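Side-chain contacts in low temperature requirement C protein (Listeria monocytogenes, PDB 1Y9I), which probably acts as a phosphatidylglycerophosphatase, a putative membrane-bound lipid phosphatase that forms a helical tetramer and has a two-metal site of calcium and magnesium: residues A[12-17]-A[60-65]; A[24-29]-A[43-48]; A[32-37]-A[121-126]; A[67-72]-A[144-149]; A[103-108]-A[151-156]. All coordinates share one frame; numbering follows the deposited sequence.

Interaction 1 (A[12-17]-A[60-65])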
# COMPACT_ATOMS: atom_id res chain seq x y z
N SER A 12 14.21 -20.37 8.81
CA SER A 12 15.43 -21.07 8.46
C SER A 12 15.68 -21.04 6.96
O SER A 12 16.77 -20.67 6.51
CB SER A 12 15.35 -22.53 8.93
OG SER A 12 15.22 -22.61 10.34
N LYS A 13 14.67 -21.42 6.19
CA LYS A 13 14.78 -21.44 4.73
C LYS A 13 15.00 -20.05 4.14
O LYS A 13 15.76 -19.89 3.19
CB LYS A 13 13.52 -22.07 4.12
CG LYS A 13 13.52 -22.09 2.60
CD LYS A 13 14.66 -22.92 2.03
CE LYS A 13 14.63 -22.91 0.51
NZ LYS A 13 15.73 -23.72 -0.09
N ALA A 14 14.33 -19.05 4.71
CA ALA A 14 14.48 -17.68 4.22
C ALA A 14 15.93 -17.23 4.33
O ALA A 14 16.50 -16.70 3.38
CB ALA A 14 13.58 -16.74 5.01
N ARG A 15 16.51 -17.44 5.51
CA ARG A 15 17.89 -17.04 5.76
C ARG A 15 18.90 -17.78 4.87
O ARG A 15 19.77 -17.15 4.26
CB ARG A 15 18.24 -17.26 7.23
CG ARG A 15 17.52 -16.33 8.20
CD ARG A 15 17.82 -16.73 9.64
NE ARG A 15 17.25 -15.81 10.62
CZ ARG A 15 17.74 -14.60 10.90
NH1 ARG A 15 18.82 -14.16 10.26
NH2 ARG A 15 17.15 -13.84 11.81
N SER A 16 18.78 -19.10 4.79
CA SER A 16 19.71 -19.89 3.99
C SER A 16 19.58 -19.63 2.49
O SER A 16 20.57 -19.68 1.76
CB SER A 16 19.52 -21.39 4.27
OG SER A 16 18.22 -21.82 3.92
N TRP A 17 18.36 -19.34 2.03
CA TRP A 17 18.17 -19.08 0.62
C TRP A 17 18.80 -17.75 0.22
O TRP A 17 19.38 -17.63 -0.85
CB TRP A 17 16.68 -19.08 0.25
CG TRP A 17 16.42 -19.69 -1.11
CD1 TRP A 17 17.36 -20.14 -2.00
CD2 TRP A 17 15.15 -19.93 -1.72
NE1 TRP A 17 16.75 -20.64 -3.12
CE2 TRP A 17 15.39 -20.53 -2.98
CE3 TRP A 17 13.82 -19.70 -1.33
CZ2 TRP A 17 14.36 -20.90 -3.85
CZ3 TRP A 17 12.79 -20.07 -2.20
CH2 TRP A 17 13.07 -20.66 -3.44
N GLU A 60 6.18 -11.91 8.07
CA GLU A 60 5.78 -11.18 6.86
C GLU A 60 6.95 -11.07 5.88
O GLU A 60 6.80 -11.21 4.66
CB GLU A 60 5.28 -9.79 7.25
CG GLU A 60 4.59 -8.99 6.16
CD GLU A 60 3.11 -9.34 6.02
OE1 GLU A 60 2.37 -8.51 5.45
OE2 GLU A 60 2.70 -10.43 6.47
N VAL A 61 8.14 -10.81 6.43
CA VAL A 61 9.34 -10.67 5.62
C VAL A 61 9.76 -12.03 5.06
O VAL A 61 10.11 -12.15 3.90
CB VAL A 61 10.49 -10.08 6.47
CG1 VAL A 61 11.80 -10.12 5.69
CG2 VAL A 61 10.14 -8.65 6.85
N GLN A 62 9.70 -13.06 5.89
CA GLN A 62 10.09 -14.39 5.45
C GLN A 62 9.24 -14.88 4.29
O GLN A 62 9.76 -15.46 3.33
CB GLN A 62 10.01 -15.35 6.63
CG GLN A 62 11.00 -15.00 7.74
CD GLN A 62 10.60 -15.57 9.07
OE1 GLN A 62 9.72 -16.42 9.15
NE2 GLN A 62 11.26 -15.12 10.14
N ASN A 63 7.94 -14.63 4.36
CA ASN A 63 7.04 -15.04 3.29
C ASN A 63 7.40 -14.39 1.97
O ASN A 63 7.38 -15.03 0.92
CB ASN A 63 5.58 -14.70 3.65
CG ASN A 63 5.02 -15.61 4.73
OD1 ASN A 63 5.39 -16.78 4.82
ND2 ASN A 63 4.11 -15.09 5.55
N ALA A 64 7.74 -13.10 2.02
CA ALA A 64 8.11 -12.36 0.82
C ALA A 64 9.45 -12.83 0.27
O ALA A 64 9.62 -12.95 -0.94
CB ALA A 64 8.16 -10.86 1.12
N VAL A 65 10.41 -13.09 1.16
CA VAL A 65 11.73 -13.56 0.73
C VAL A 65 11.60 -14.88 -0.05
O VAL A 65 12.17 -15.03 -1.13
CB VAL A 65 12.67 -13.77 1.94
CG1 VAL A 65 13.93 -14.51 1.50
CG2 VAL A 65 13.06 -12.42 2.56

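Interaction 2 (A[24-29]-A[43-48])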
# COMPACT_ATOMS: atom_id res chain seq x y z
N GLU A 24 24.77 -11.90 2.13
CA GLU A 24 25.08 -12.14 3.53
C GLU A 24 24.47 -11.02 4.37
O GLU A 24 24.21 -9.93 3.87
CB GLU A 24 26.60 -12.17 3.74
CG GLU A 24 27.35 -13.23 2.93
CD GLU A 24 27.11 -14.65 3.43
OE1 GLU A 24 26.80 -14.82 4.63
OE2 GLU A 24 27.25 -15.60 2.63
N ILE A 25 24.25 -11.29 5.65
CA ILE A 25 23.69 -10.31 6.57
C ILE A 25 24.46 -8.99 6.52
O ILE A 25 23.87 -7.92 6.47
CB ILE A 25 23.70 -10.83 8.02
CG1 ILE A 25 22.85 -12.11 8.13
CG2 ILE A 25 23.19 -9.76 8.98
CD1 ILE A 25 21.41 -11.94 7.68
N ASP A 26 25.79 -9.09 6.54
CA ASP A 26 26.65 -7.90 6.50
C ASP A 26 26.48 -7.07 5.24
O ASP A 26 26.67 -5.85 5.27
CB ASP A 26 28.12 -8.31 6.65
CG ASP A 26 28.54 -8.44 8.11
OD1 ASP A 26 27.72 -8.91 8.93
OD2 ASP A 26 29.69 -8.09 8.43
N ASP A 27 26.13 -7.71 4.13
CA ASP A 27 25.93 -6.97 2.88
C ASP A 27 24.71 -6.06 3.04
O ASP A 27 24.71 -4.92 2.58
CB ASP A 27 25.71 -7.94 1.71
CG ASP A 27 26.89 -8.88 1.51
OD1 ASP A 27 28.04 -8.41 1.53
OD2 ASP A 27 26.65 -10.10 1.31
N ILE A 28 23.68 -6.57 3.71
CA ILE A 28 22.47 -5.79 3.92
C ILE A 28 22.74 -4.71 4.97
O ILE A 28 22.27 -3.58 4.85
CB ILE A 28 21.29 -6.67 4.39
CG1 ILE A 28 21.10 -7.84 3.43
CG2 ILE A 28 20.02 -5.83 4.43
CD1 ILE A 28 19.87 -8.69 3.73
N ALA A 29 23.50 -5.07 6.00
CA ALA A 29 23.84 -4.14 7.08
C ALA A 29 24.57 -2.91 6.52
O ALA A 29 24.35 -1.79 6.99
CB ALA A 29 24.70 -4.83 8.13
N LEU A 43 27.70 6.27 13.46
CA LEU A 43 26.96 5.01 13.35
C LEU A 43 27.89 3.92 12.83
O LEU A 43 28.62 4.13 11.86
CB LEU A 43 25.77 5.18 12.39
CG LEU A 43 24.86 3.97 12.15
CD1 LEU A 43 24.12 3.62 13.43
CD2 LEU A 43 23.87 4.29 11.04
N GLU A 44 27.87 2.77 13.48
CA GLU A 44 28.71 1.65 13.07
C GLU A 44 27.88 0.48 12.56
O GLU A 44 26.67 0.43 12.76
CB GLU A 44 29.60 1.21 14.24
CG GLU A 44 30.61 2.27 14.67
CD GLU A 44 31.50 1.82 15.82
OE1 GLU A 44 30.96 1.38 16.85
OE2 GLU A 44 32.74 1.91 15.69
N LEU A 45 28.55 -0.47 11.92
CA LEU A 45 27.90 -1.63 11.33
C LEU A 45 27.14 -2.56 12.28
O LEU A 45 26.08 -3.07 11.93
CB LEU A 45 28.93 -2.46 10.56
CG LEU A 45 28.36 -3.50 9.59
CD1 LEU A 45 27.58 -2.79 8.49
CD2 LEU A 45 29.49 -4.33 9.00
N ASP A 46 27.67 -2.77 13.48
CA ASP A 46 27.02 -3.68 14.43
C ASP A 46 25.54 -3.43 14.70
O ASP A 46 24.73 -4.35 14.59
CB ASP A 46 27.77 -3.70 15.76
CG ASP A 46 27.29 -4.81 16.68
OD1 ASP A 46 27.47 -5.99 16.33
OD2 ASP A 46 26.72 -4.50 17.75
N ILE A 47 25.18 -2.20 15.06
CA ILE A 47 23.78 -1.91 15.34
C ILE A 47 22.94 -2.05 14.06
O ILE A 47 21.76 -2.38 14.13
CB ILE A 47 23.59 -0.49 15.94
CG1 ILE A 47 22.12 -0.26 16.30
CG2 ILE A 47 24.04 0.57 14.95
CD1 ILE A 47 21.60 -1.19 17.36
N CYS A 48 23.55 -1.81 12.91
CA CYS A 48 22.84 -1.95 11.64
C CYS A 48 22.56 -3.44 11.44
O CYS A 48 21.48 -3.83 11.02
CB CYS A 48 23.70 -1.40 10.49
SG CYS A 48 23.93 0.40 10.53

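Interaction 3 (A[32-37]-A[121-126])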
# COMPACT_ATOMS: atom_id res chain seq x y z
N VAL A 32 22.13 -0.48 5.28
CA VAL A 32 21.48 0.26 6.35
C VAL A 32 22.43 1.39 6.79
O VAL A 32 22.00 2.51 7.05
CB VAL A 32 21.19 -0.65 7.56
CG1 VAL A 32 20.62 0.18 8.71
CG2 VAL A 32 20.21 -1.75 7.15
N LEU A 33 23.72 1.08 6.85
CA LEU A 33 24.72 2.07 7.24
C LEU A 33 24.70 3.21 6.22
O LEU A 33 24.71 4.39 6.57
CB LEU A 33 26.11 1.42 7.29
CG LEU A 33 27.28 2.30 7.77
CD1 LEU A 33 27.04 2.72 9.21
CD2 LEU A 33 28.58 1.52 7.64
N PHE A 34 24.65 2.83 4.94
CA PHE A 34 24.61 3.80 3.84
C PHE A 34 23.40 4.73 3.95
O PHE A 34 23.49 5.92 3.65
CB PHE A 34 24.55 3.03 2.51
CG PHE A 34 24.45 3.92 1.30
CD1 PHE A 34 25.58 4.54 0.78
CD2 PHE A 34 23.22 4.14 0.69
CE1 PHE A 34 25.50 5.37 -0.34
CE2 PHE A 34 23.12 4.97 -0.43
CZ PHE A 34 24.26 5.58 -0.94
N LEU A 35 22.28 4.17 4.37
CA LEU A 35 21.04 4.94 4.52
C LEU A 35 20.95 5.84 5.74
O LEU A 35 20.33 6.91 5.68
CB LEU A 35 19.85 3.99 4.56
CG LEU A 35 19.51 3.19 3.31
CD1 LEU A 35 18.36 2.24 3.61
CD2 LEU A 35 19.13 4.15 2.19
N GLN A 36 21.55 5.42 6.85
CA GLN A 36 21.44 6.18 8.09
C GLN A 36 22.68 6.91 8.62
O GLN A 36 22.55 7.75 9.51
CB GLN A 36 20.91 5.26 9.20
CG GLN A 36 19.45 4.89 9.04
CD GLN A 36 18.52 5.99 9.51
OE1 GLN A 36 18.73 7.16 9.21
NE2 GLN A 36 17.48 5.62 10.26
N GLN A 37 23.85 6.60 8.08
CA GLN A 37 25.09 7.21 8.55
C GLN A 37 25.11 8.74 8.54
O GLN A 37 25.67 9.36 9.44
CB GLN A 37 26.28 6.70 7.74
CG GLN A 37 26.23 7.06 6.27
CD GLN A 37 27.51 6.69 5.55
OE1 GLN A 37 27.94 5.54 5.58
NE2 GLN A 37 28.13 7.68 4.90
N ASP A 121 17.09 1.73 -4.29
CA ASP A 121 16.87 0.97 -5.52
C ASP A 121 17.48 1.69 -6.72
O ASP A 121 17.91 1.06 -7.69
CB ASP A 121 15.37 0.76 -5.76
CG ASP A 121 15.10 -0.07 -6.99
OD1 ASP A 121 15.49 -1.26 -7.00
OD2 ASP A 121 14.52 0.46 -7.96
N LYS A 122 17.50 3.02 -6.67
CA LYS A 122 18.07 3.80 -7.78
C LYS A 122 19.58 3.85 -7.73
O LYS A 122 20.25 3.69 -8.75
CB LYS A 122 17.52 5.22 -7.77
CG LYS A 122 16.22 5.40 -8.53
CD LYS A 122 16.37 5.00 -9.99
CE LYS A 122 15.09 5.23 -10.77
NZ LYS A 122 15.19 4.73 -12.17
N VAL A 123 20.13 4.09 -6.54
CA VAL A 123 21.57 4.20 -6.34
C VAL A 123 22.29 2.86 -6.40
O VAL A 123 23.44 2.79 -6.83
CB VAL A 123 21.87 4.88 -4.99
CG1 VAL A 123 23.37 4.91 -4.73
CG2 VAL A 123 21.30 6.29 -5.00
N LYS A 124 21.62 1.81 -5.95
CA LYS A 124 22.17 0.47 -5.96
C LYS A 124 23.60 0.36 -5.44
O LYS A 124 24.50 -0.11 -6.15
CB LYS A 124 22.09 -0.12 -7.37
CG LYS A 124 20.69 -0.11 -7.95
CD LYS A 124 20.64 -0.69 -9.35
CE LYS A 124 19.23 -0.66 -9.90
NZ LYS A 124 18.29 -1.44 -9.04
N PRO A 125 23.84 0.78 -4.19
CA PRO A 125 25.20 0.68 -3.66
C PRO A 125 25.53 -0.74 -3.20
O PRO A 125 24.65 -1.59 -3.08
CB PRO A 125 25.17 1.67 -2.50
CG PRO A 125 23.79 1.46 -1.96
CD PRO A 125 22.94 1.43 -3.22
N GLY A 126 26.82 -0.99 -2.95
CA GLY A 126 27.24 -2.30 -2.48
C GLY A 126 26.68 -3.52 -3.18
O GLY A 126 26.71 -3.62 -4.41

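Interaction 4 (A[67-72]-A[144-149]). With MG (magnesium ion), chain F.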
# COMPACT_ATOMS: atom_id res chain seq x y z
N THR A 67 8.84 -16.27 -1.48
CA THR A 67 8.06 -16.14 -2.70
C THR A 67 8.87 -15.47 -3.82
O THR A 67 8.90 -15.96 -4.94
CB THR A 67 6.76 -15.34 -2.43
OG1 THR A 67 6.04 -15.97 -1.36
CG2 THR A 67 5.88 -15.31 -3.67
N GLY A 68 9.54 -14.38 -3.50
CA GLY A 68 10.33 -13.67 -4.49
C GLY A 68 11.50 -14.45 -5.06
O GLY A 68 11.66 -14.53 -6.29
N ILE A 69 12.33 -15.03 -4.19
CA ILE A 69 13.48 -15.80 -4.65
C ILE A 69 13.01 -17.00 -5.47
O ILE A 69 13.63 -17.36 -6.47
CB ILE A 69 14.34 -16.30 -3.47
CG1 ILE A 69 14.95 -15.11 -2.73
CG2 ILE A 69 15.45 -17.21 -3.99
CD1 ILE A 69 15.83 -15.49 -1.55
N GLN A 70 11.91 -17.61 -5.05
CA GLN A 70 11.36 -18.76 -5.76
C GLN A 70 11.09 -18.42 -7.22
O GLN A 70 11.39 -19.21 -8.12
CB GLN A 70 10.06 -19.22 -5.10
CG GLN A 70 9.36 -20.38 -5.82
CD GLN A 70 10.21 -21.65 -5.85
OE1 GLN A 70 11.13 -21.78 -6.66
NE2 GLN A 70 9.90 -22.57 -4.96
N LEU A 71 10.52 -17.24 -7.45
CA LEU A 71 10.22 -16.79 -8.80
C LEU A 71 11.49 -16.52 -9.60
O LEU A 71 11.56 -16.88 -10.78
CB LEU A 71 9.32 -15.54 -8.76
CG LEU A 71 7.86 -15.81 -8.34
CD1 LEU A 71 7.12 -14.48 -8.10
CD2 LEU A 71 7.16 -16.62 -9.42
N ASP A 72 12.50 -15.90 -8.98
CA ASP A 72 13.76 -15.64 -9.67
C ASP A 72 14.40 -16.94 -10.16
O ASP A 72 14.85 -17.05 -11.30
CB ASP A 72 14.78 -14.97 -8.73
CG ASP A 72 14.45 -13.54 -8.43
OD1 ASP A 72 13.63 -12.95 -9.17
OD2 ASP A 72 15.04 -12.99 -7.47
N ASP A 144 16.60 -8.19 -5.84
CA ASP A 144 17.12 -6.84 -5.67
C ASP A 144 16.18 -5.98 -4.83
O ASP A 144 16.63 -5.25 -3.94
CB ASP A 144 17.44 -6.15 -7.01
CG ASP A 144 16.32 -6.23 -8.02
OD1 ASP A 144 15.15 -6.42 -7.64
OD2 ASP A 144 16.62 -6.09 -9.23
N ASP A 145 14.87 -6.08 -5.09
CA ASP A 145 13.87 -5.33 -4.33
C ASP A 145 13.83 -5.82 -2.89
O ASP A 145 13.71 -5.03 -1.95
CB ASP A 145 12.47 -5.52 -4.92
CG ASP A 145 12.38 -5.07 -6.35
OD1 ASP A 145 12.36 -3.85 -6.60
OD2 ASP A 145 12.33 -5.95 -7.24
N ILE A 146 13.92 -7.14 -2.72
CA ILE A 146 13.88 -7.74 -1.39
C ILE A 146 15.02 -7.21 -0.50
O ILE A 146 14.80 -6.82 0.65
CB ILE A 146 13.97 -9.28 -1.48
CG1 ILE A 146 12.63 -9.84 -2.00
CG2 ILE A 146 14.33 -9.88 -0.14
CD1 ILE A 146 12.66 -11.34 -2.32
N VAL A 147 16.23 -7.19 -1.05
CA VAL A 147 17.39 -6.72 -0.31
C VAL A 147 17.26 -5.24 0.02
O VAL A 147 17.51 -4.82 1.15
CB VAL A 147 18.68 -7.00 -1.11
CG1 VAL A 147 19.90 -6.40 -0.40
CG2 VAL A 147 18.85 -8.50 -1.27
N GLY A 148 16.86 -4.45 -0.97
CA GLY A 148 16.69 -3.02 -0.73
C GLY A 148 15.62 -2.78 0.33
O GLY A 148 15.76 -1.89 1.18
N ALA A 149 14.55 -3.56 0.28
CA ALA A 149 13.45 -3.42 1.24
C ALA A 149 13.85 -3.82 2.66
O ALA A 149 13.43 -3.19 3.63
CB ALA A 149 12.26 -4.23 0.78
MG MG F . 13.23 -6.05 -9.18
O HOH W 1 14.54 -5.92 -10.66
O HOH W 2 13.34 -4.00 -8.85

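Interaction 5 (A[103-108]-A[151-156])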
# COMPACT_ATOMS: atom_id res chain seq x y z
N LEU A 103 7.54 -4.06 -1.10
CA LEU A 103 6.96 -3.01 -0.26
C LEU A 103 6.35 -3.63 1.00
O LEU A 103 6.27 -2.98 2.04
CB LEU A 103 5.88 -2.24 -1.03
CG LEU A 103 5.38 -0.99 -0.30
CD1 LEU A 103 6.47 0.07 -0.31
CD2 LEU A 103 4.11 -0.45 -0.96
N SER A 104 5.94 -4.89 0.91
CA SER A 104 5.35 -5.57 2.07
C SER A 104 6.41 -5.77 3.15
O SER A 104 6.10 -5.87 4.34
CB SER A 104 4.75 -6.92 1.66
OG SER A 104 5.75 -7.88 1.39
N ILE A 105 7.68 -5.83 2.73
CA ILE A 105 8.78 -5.99 3.67
C ILE A 105 8.99 -4.63 4.33
O ILE A 105 9.12 -4.53 5.55
CB ILE A 105 10.08 -6.41 2.95
CG1 ILE A 105 9.93 -7.84 2.42
CG2 ILE A 105 11.27 -6.29 3.89
CD1 ILE A 105 11.12 -8.31 1.58
N VAL A 106 9.00 -3.58 3.53
CA VAL A 106 9.18 -2.23 4.06
C VAL A 106 8.09 -1.90 5.08
O VAL A 106 8.36 -1.35 6.16
CB VAL A 106 9.11 -1.18 2.94
CG1 VAL A 106 9.23 0.23 3.54
CG2 VAL A 106 10.21 -1.41 1.93
N ASN A 107 6.85 -2.23 4.73
CA ASN A 107 5.71 -1.94 5.59
C ASN A 107 5.75 -2.49 7.00
O ASN A 107 5.06 -1.97 7.87
CB ASN A 107 4.42 -2.39 4.90
CG ASN A 107 3.77 -1.26 4.13
OD1 ASN A 107 3.20 -1.47 3.06
ND2 ASN A 107 3.86 -0.05 4.68
N VAL A 108 6.55 -3.53 7.23
CA VAL A 108 6.63 -4.11 8.56
C VAL A 108 7.06 -3.05 9.58
O VAL A 108 6.77 -3.17 10.77
CB VAL A 108 7.61 -5.30 8.61
CG1 VAL A 108 7.66 -5.88 10.01
CG2 VAL A 108 7.15 -6.38 7.64
N ALA A 151 16.79 -3.59 3.87
CA ALA A 151 17.65 -2.50 4.32
C ALA A 151 16.82 -1.31 4.79
O ALA A 151 17.08 -0.73 5.85
CB ALA A 151 18.59 -2.08 3.19
N ALA A 152 15.82 -0.94 3.99
CA ALA A 152 14.95 0.18 4.32
C ALA A 152 14.14 -0.09 5.58
O ALA A 152 13.94 0.80 6.41
CB ALA A 152 14.02 0.48 3.15
N ALA A 153 13.66 -1.32 5.73
CA ALA A 153 12.88 -1.68 6.90
C ALA A 153 13.79 -1.61 8.13
O ALA A 153 13.38 -1.10 9.18
CB ALA A 153 12.31 -3.09 6.75
N ALA A 154 15.01 -2.12 7.99
CA ALA A 154 15.98 -2.12 9.08
C ALA A 154 16.34 -0.68 9.45
O ALA A 154 16.50 -0.36 10.62
CB ALA A 154 17.24 -2.90 8.67
N ALA A 155 16.48 0.18 8.44
CA ALA A 155 16.80 1.59 8.68
C ALA A 155 15.66 2.27 9.44
O ALA A 155 15.89 3.15 10.27
CB ALA A 155 17.05 2.31 7.36
N SER A 156 14.44 1.85 9.15
CA SER A 156 13.26 2.41 9.81
C SER A 156 13.21 1.96 11.27
O SER A 156 12.93 2.76 12.17
CB SER A 156 11.99 1.95 9.09
OG SER A 156 10.84 2.32 9.82

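Interaction 1 (A[12-17]-A[60-65])
Ala14 meets Gln62 and Val65 where helix 9-20 packs against helix 59-76 in the helical bundle of the subunit. The two helices come close at a small residue: CA of Ala14 and CA of Gln62 are 5.6 Å apart.

The contact across the interface is apolar and buried. The methyl of Ala14 points at the other helix. Its CB lies 4.1 Å from Gln62 CG, so it touches the aliphatic base of the glutamine and not the amide. Val65 comes in from the next turn of its helix. Its CG1 is 4.2 Å from Ala14 CB and 3.9 Å from Ala14 O. With CG1 anti to the backbone N (chi1 169°), this single branch reaches both the methyl and the carbonyl.

The polar groups look elsewhere. The chain of Gln62 runs extended beyond CG, and its NE2 gives a hydrogen bond to Leu56 O, at the end of helix 45-56. Arg15 has two acidic partners, Glu53 through NH1 and Glu11 through NE.

The indole of Trp17 extends the interface along the helix. Trp17 packs on Ile69, Gln70 and Val73, and Val81 of the second subunit also packs on it. On one face of the indole of Trp17, Lys13 CE sits 3.7 Å above the plane, displaced toward the rim of the ring.

Interaction 2 (A[24-29]-A[43-48])
Ala29 and Cys48 bring the two backbones nearest, with CA of Ala29 5.2 Å from CA of Cys48. They join helix 25-36 to helix 45-56, two successive helices of the bundle linked by a loop. The contact lies near the start of each helix and is partly buried.

Ala29 is the central residue. Its methyl points at the second helix and meets Leu45, with Ala29 CB 3.5 Å from Leu45 CD1. The same CD1 is 3.6 Å from Ala29 C, so the leucine also rests on the backbone. Leu45 holds CG anti to its own N, and its two methyls divide between two partners. CD1 goes to Ala29. CD2 lies 3.8 Å from Asp26 OD2, where the two side chains cross at about a right angle.

Cys48 also points at the first helix. Its CB is 3.6 Å from Ala29 O and 4.3 Å from Ala29 CB, so its CB methylene makes the nearest approach.

No hydrogen bond crosses between the segments. The carboxylate of Asp26 is instead paired with Arg49, whose NE forms a salt bridge with OD1. This ties the first helix to the second one turn beyond Leu45.

At the start of helix 25-36, Glu24 is the N-cap. Its N-H is taken by Asp27 at 2.7 Å from Glu24 N to Asp27 OD2, with an N-H...O angle of 157°. The oxygen is approached on its anti side, and the donor stands 22° out of the carboxylate plane.

Interaction 3 (A[32-37]-A[121-126])
Phe34, on the last turns of helix 25-36, closes over the end of helix 114-123 by meeting Val123 and Pro125. The main contact is a CH-pi interaction. Pro125 CG lies over one face of the Phe34 ring, 4.0 Å from the centroid and 18° off the ring normal. Its nearest ring atom is Phe34 CD2, at 3.8 Å, so the carbon is shifted toward the rim. Phe34 holds CG anti to its backbone N (chi1 178°), which sends the ring across to the other segment. The tip of the ring finds Val123: Phe34 CZ is 4.0 Å from Val123 CG1, in an oblique approach.

In the fold, this is a surface contact between two helices of the bundle, made at a helix C-terminus. Lys124 leaves the helix with positive phi, and Pro125 follows it in the loop. Lys124 turns its side chain back to the helix end. Its NZ donates to Asp121 O at 2.9 Å, in the carbonyl plane, with a C=O...N angle of 150°. The same NZ forms a salt bridge with Asp121 OD1 at 3.5 Å. Tyr119 of the same chain also packs on Phe34. Asp121 OD2 is hydrogen-bonded to Thr115 OG1 of the fourth subunit, and Tyr119 of that subunit packs on Val123.

Interaction 4 (A[67-72]-A[144-149])
Ile146 sets its terminal methyl against bare backbone at Gly68, with Ile146 CD1 3.9 Å from Gly68 CA. Having no side chain, Gly68 lets the methyl come up to the helix itself. CD1 is also 4.1 Å from Ile69 N and 4.4 Å from Ile69 CG1. The isoleucine reaches this far because CG1 is anti to the carbonyl carbon and the chain is extended to CD1 (chi2 172°).

This packing of helix 59-76 against helix 143-160 lies in the core of the bundle, on the helix that also carries two magnesium ligands. Asp144 OD1 binds the magnesium ion at 2.5 Å and Asp145 OD2 binds it at 2.1 Å. Asp98 OD2, Thr141 O and two waters make six ligands. Asp98 also binds the calcium ion, so it links the two metals. Water 1 is bound to the metal and gives a hydrogen bond to Asp144 OD2 at 2.5 Å. The carboxylate of Asp144 thus holds the metal with one oxygen and a metal-bound water with the other. From helix 59-76, Asp72 accepts hydrogen bonds from Phe142 N and Leu143 N, at the start of the helix that carries both aspartates.

Interaction 5 (A[103-108]-A[151-156])
Ala152 and Ala153 bring helix 143-160 against Ile105 and Val106 of helix 97-106. The second segment is a run of five alanines and a serine, and successive residues face different neighbours in the bundle.

Ala152 comes first in the contact. Its methyl points at the other helix, and Ala152 CB is 4.4 Å from Val106 CG2. Val106 also packs on Phe114 and Tyr117 of helix 114-123.

Ala153 follows and is the closest residue. Its CA lies 4.7 Å from CA of Val106, a near meeting of the two backbones. The methyl presses on the turn of the other helix: Ala153 CB is 3.7 Å from Ile105 O and 4.2 Å from Val106 CA. It is also 4.4 Å from Ile105 CG2. With chi1 of Ile105 at -69°, CG2 is the branch turned to the alanine, and CG1 is the one anti to the carbonyl carbon.

Ala154 serves another neighbour, packing on Asn51, Val52 and Val55 of helix 45-56. At Ser156, the hydroxyl OG is hydrogen-bonded to Tyr109 O, just past the first segment.

The segments share no hydrogen bond. The contact is buried and made of methyl groups and backbone, so it rests on close fit and exclusion of water. The small alanine side chains are what allow the two backbones to come so near.

In the fold
Interactions 4 and 5 share helix 143-160, and their centres are 13 Å apart. They touch through Ala149 CB and Val106 CG2, at 3.7 Å. Interactions 1 and 4 share helix 59-76, with centres 10 Å apart, and Ile146 CD1 is 3.7 Å from Ala64 O. Helix 25-36 serves both interaction 2 and interaction 3. Interaction 3 also reaches helix 143-160, where a probable hydrogen bond joins Gln36 NE2 to Ala155 O at 2.9 Å. Interaction 4 supplies two of the magnesium ligands, Asp144 and Asp145. The ion lies about 11 Å from the side chain of Ile105, 13 Å from that of Val65 and 14 Å from that of Pro125.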